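Local coordinates for type IV pilus biogenesis protein PilB (Streptococcus sanguinis, PDB 7B7P), which serves as a bimodular minor pilin of type IV pili, with a von Willebrand factor A-like module and a direct role in adhesion, at residues F166-L178 and R247-G259. Residues are numbered along the deposited sequence; the frame is centred on the assembly and turned at random.
Sequences FVFDTSGSMDWDL and RENLNPDGVTNPG
Thr170 and Gly172 are joined to Asp253 and Gly254 by two backbone hydrogen bonds, which tie the turn after strand 162-169 to the loop that leads into helix 258-270. Asp253 N donates to Thr170 O (2.9 Å), and Gly172 N returns a bond to Gly254 O at 3.1 Å. Thr170 O also receives a CA-H...O contact from Pro252. Gly254 adopts backbone angles that suit glycine, since a CB there would press on the preceding carbonyl oxygen.

Van der Waals contact centres on Pro252, whose ring packs against the short 3-10 turn 172-175. Its CB lies 4.0 Å from Met174 CB, while the Asp175 side chain crosses that of Pro252 at about a right angle, its carboxylate against CB and CG of the ring, with Asp175 OD1 3.2 Å from Pro252 CG. Away from the proline, Thr170 CG2 meets Leu250 CD2 at 3.9 Å, these two side chains also crossing at about a right angle.

Around the metal site, Asp169 OD1 is bonded within 166-178, whereas Asp169 OD2 and Ser173 OG are bonded to the 283-284 region. Asp169 CG stands anti to the backbone N (chi1 -173°), which brings OD1 round to accept both Ser171 N, at 2.8 Å and nearly along the C-O axis, and Ser171 OG on the syn side; the first bond closes an Asx turn. Asp169 OD2 faces the methyl of Thr256, 3.4 Å from CG2, and is held by Thr283 OG1 and Asp284 N. Ser173 OG bonds to Asp284; both residues are magnesium ligands seen in this protein, and the nearest atom of the Ser171 side chain is about 3 Å from a bound magnesium ion.

Asp169, Ser171 and Ser173 form the DxSxS signature of a metal-ion-dependent adhesion site (MIDAS), with Thr256 probably in the place of its threonine and Asp284 in that of its second aspartate. The two loops lie at the C-terminal end of parallel strands 162-169 and 276-283, where von Willebrand factor A domains carry their MIDAS, probably the ligand-binding site here.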
# COMPACT_ATOMS: atom_id res chain seq x y z
N PHE A 166 5.34 0.51 12.27
CA PHE A 166 6.63 1.07 11.90
C PHE A 166 7.72 0.29 12.60
O PHE A 166 7.68 0.11 13.82
CB PHE A 166 6.72 2.54 12.31
CG PHE A 166 5.94 3.45 11.42
CD1 PHE A 166 6.44 3.83 10.18
CD2 PHE A 166 4.69 3.89 11.80
CE1 PHE A 166 5.70 4.66 9.34
CE2 PHE A 166 3.95 4.73 10.98
CZ PHE A 166 4.45 5.11 9.75
N VAL A 167 8.73 -0.13 11.83
CA VAL A 167 9.78 -1.01 12.32
C VAL A 167 11.10 -0.40 11.90
O VAL A 167 11.51 -0.50 10.73
CB VAL A 167 9.62 -2.44 11.80
CG1 VAL A 167 10.81 -3.31 12.21
CG2 VAL A 167 8.33 -3.02 12.32
N PHE A 168 11.79 0.24 12.85
CA PHE A 168 12.89 1.15 12.55
C PHE A 168 14.21 0.60 13.06
O PHE A 168 14.34 0.29 14.25
CB PHE A 168 12.63 2.54 13.14
CG PHE A 168 11.55 3.34 12.44
CD1 PHE A 168 11.01 2.92 11.24
CD2 PHE A 168 11.11 4.54 12.98
CE1 PHE A 168 10.03 3.67 10.60
CE2 PHE A 168 10.15 5.29 12.36
CZ PHE A 168 9.60 4.87 11.17
N ASP A 169 15.19 0.53 12.17
CA ASP A 169 16.56 0.20 12.53
C ASP A 169 17.09 1.25 13.51
O ASP A 169 17.03 2.46 13.25
CB ASP A 169 17.39 0.15 11.23
CG ASP A 169 18.82 -0.35 11.42
OD1 ASP A 169 19.45 -0.16 12.48
OD2 ASP A 169 19.36 -0.89 10.43
N THR A 170 17.58 0.79 14.67
CA THR A 170 18.18 1.64 15.69
C THR A 170 19.61 1.22 15.98
O THR A 170 20.11 1.42 17.08
CB THR A 170 17.37 1.67 16.99
OG1 THR A 170 17.43 0.39 17.65
CG2 THR A 170 15.92 2.05 16.77
N SER A 171 20.31 0.66 14.99
CA SER A 171 21.70 0.28 15.20
C SER A 171 22.60 1.51 15.40
O SER A 171 22.21 2.66 15.17
CB SER A 171 22.19 -0.57 14.02
OG SER A 171 22.26 0.19 12.84
N GLY A 172 23.84 1.24 15.82
CA GLY A 172 24.77 2.32 16.13
C GLY A 172 25.10 3.21 14.94
O GLY A 172 25.34 4.41 15.10
N SER A 173 25.10 2.64 13.73
CA SER A 173 25.33 3.44 12.53
C SER A 173 24.34 4.59 12.40
O SER A 173 24.61 5.57 11.69
CB SER A 173 25.26 2.52 11.29
OG SER A 173 23.92 2.09 11.06
N MET A 174 23.18 4.51 13.06
CA MET A 174 22.18 5.56 12.91
C MET A 174 22.56 6.86 13.65
O MET A 174 21.80 7.84 13.57
CB MET A 174 20.82 5.06 13.39
CG MET A 174 20.21 3.99 12.50
SD MET A 174 19.53 4.63 10.99
CE MET A 174 17.96 5.28 11.56
N ASP A 175 23.70 6.88 14.35
CA ASP A 175 24.24 8.12 14.89
C ASP A 175 25.10 8.88 13.89
O ASP A 175 25.42 10.05 14.15
CB ASP A 175 25.10 7.85 16.13
CG ASP A 175 24.35 8.09 17.40
OD1 ASP A 175 23.34 8.85 17.37
OD2 ASP A 175 24.76 7.48 18.41
N TRP A 176 25.54 8.24 12.81
CA TRP A 176 26.33 8.95 11.82
C TRP A 176 25.41 9.73 10.87
O TRP A 176 24.19 9.60 10.92
CB TRP A 176 27.20 7.99 11.01
CG TRP A 176 27.87 6.95 11.81
CD1 TRP A 176 28.36 7.05 13.09
CD2 TRP A 176 28.16 5.61 11.38
NE1 TRP A 176 28.92 5.86 13.48
CE2 TRP A 176 28.81 4.96 12.44
CE3 TRP A 176 27.92 4.90 10.19
CZ2 TRP A 176 29.22 3.62 12.36
CZ3 TRP A 176 28.34 3.58 10.10
CH2 TRP A 176 28.98 2.96 11.18
N ASP A 177 26.02 10.55 10.01
CA ASP A 177 25.21 11.23 9.02
C ASP A 177 24.96 10.30 7.83
O ASP A 177 25.49 9.17 7.77
CB ASP A 177 25.85 12.57 8.62
CG ASP A 177 27.09 12.44 7.69
OD1 ASP A 177 27.43 11.35 7.15
OD2 ASP A 177 27.76 13.49 7.50
N LEU A 178 24.15 10.77 6.89
CA LEU A 178 23.74 9.94 5.77
C LEU A 178 24.92 9.38 4.99
O LEU A 178 24.81 8.30 4.40
CB LEU A 178 22.81 10.73 4.85
CG LEU A 178 21.37 10.52 5.31
CD1 LEU A 178 20.43 11.51 4.65
CD2 LEU A 178 20.92 9.07 5.08
N ARG A 247 14.09 11.72 23.29
CA ARG A 247 15.44 11.32 22.88
C ARG A 247 16.07 10.26 23.76
O ARG A 247 17.21 9.87 23.50
CB ARG A 247 16.35 12.55 22.78
CG ARG A 247 16.00 13.38 21.57
CD ARG A 247 17.12 14.27 21.07
NE ARG A 247 17.12 14.41 19.61
CZ ARG A 247 16.07 14.70 18.82
NH1 ARG A 247 14.84 14.89 19.32
NH2 ARG A 247 16.27 14.79 17.51
N GLU A 248 15.37 9.78 24.78
CA GLU A 248 15.77 8.52 25.38
C GLU A 248 15.31 7.33 24.55
O GLU A 248 15.80 6.21 24.76
CB GLU A 248 15.25 8.41 26.82
CG GLU A 248 13.82 8.89 27.03
CD GLU A 248 13.73 10.23 27.75
OE1 GLU A 248 14.21 11.25 27.20
OE2 GLU A 248 13.18 10.26 28.88
N ASN A 249 14.39 7.54 23.61
CA ASN A 249 13.93 6.53 22.67
C ASN A 249 14.73 6.58 21.37
O ASN A 249 15.39 7.58 21.06
CB ASN A 249 12.45 6.73 22.36
CG ASN A 249 11.57 6.55 23.57
OD1 ASN A 249 11.95 5.88 24.53
ND2 ASN A 249 10.38 7.14 23.53
N LEU A 250 14.67 5.48 20.61
CA LEU A 250 15.35 5.36 19.32
C LEU A 250 16.82 5.74 19.43
O LEU A 250 17.40 6.36 18.54
CB LEU A 250 14.68 6.21 18.25
CG LEU A 250 13.21 5.96 17.94
CD1 LEU A 250 12.67 7.19 17.21
CD2 LEU A 250 13.04 4.71 17.09
N ASN A 251 17.44 5.40 20.55
CA ASN A 251 18.83 5.76 20.75
C ASN A 251 19.72 4.79 19.99
O ASN A 251 19.63 3.57 20.21
CB ASN A 251 19.15 5.75 22.23
CG ASN A 251 20.48 6.35 22.52
OD1 ASN A 251 21.40 5.66 22.98
ND2 ASN A 251 20.63 7.64 22.23
N PRO A 252 20.58 5.26 19.09
CA PRO A 252 21.33 4.34 18.22
C PRO A 252 22.34 3.53 19.02
O PRO A 252 23.11 4.09 19.80
CB PRO A 252 22.01 5.27 17.21
CG PRO A 252 21.13 6.50 17.19
CD PRO A 252 20.66 6.65 18.61
N ASP A 253 22.32 2.20 18.80
CA ASP A 253 23.21 1.24 19.46
C ASP A 253 22.93 -0.18 18.97
O ASP A 253 21.76 -0.54 18.77
CB ASP A 253 23.06 1.31 20.98
CG ASP A 253 24.06 0.43 21.70
OD1 ASP A 253 25.29 0.69 21.58
OD2 ASP A 253 23.62 -0.52 22.39
N GLY A 254 23.97 -0.99 18.77
CA GLY A 254 23.80 -2.38 18.34
C GLY A 254 24.03 -2.62 16.86
O GLY A 254 24.47 -1.74 16.10
N VAL A 255 23.73 -3.85 16.44
CA VAL A 255 23.86 -4.29 15.05
C VAL A 255 22.48 -4.32 14.39
O VAL A 255 21.55 -3.65 14.85
CB VAL A 255 24.57 -5.65 14.98
CG1 VAL A 255 26.06 -5.48 15.25
CG2 VAL A 255 23.94 -6.64 15.98
N THR A 256 22.32 -5.08 13.31
CA THR A 256 21.13 -4.98 12.47
C THR A 256 20.46 -6.36 12.34
O THR A 256 20.96 -7.23 11.62
CB THR A 256 21.50 -4.41 11.09
OG1 THR A 256 22.21 -3.17 11.28
CG2 THR A 256 20.25 -4.15 10.22
N ASN A 257 19.33 -6.54 13.03
CA ASN A 257 18.62 -7.81 13.11
C ASN A 257 17.20 -7.56 12.60
O ASN A 257 16.24 -7.51 13.38
CB ASN A 257 18.61 -8.35 14.55
CG ASN A 257 18.06 -9.79 14.66
OD1 ASN A 257 17.41 -10.29 13.75
ND2 ASN A 257 18.34 -10.45 15.80
N PRO A 258 17.04 -7.37 11.29
CA PRO A 258 15.71 -7.03 10.76
C PRO A 258 14.67 -8.13 10.98
O PRO A 258 13.48 -7.82 11.18
CB PRO A 258 15.98 -6.77 9.27
CG PRO A 258 17.19 -7.59 8.96
CD PRO A 258 18.03 -7.60 10.21
N GLY A 259 15.07 -9.39 10.94
CA GLY A 259 14.12 -10.46 11.24
C GLY A 259 13.42 -10.27 12.57
O GLY A 259 12.19 -10.40 12.67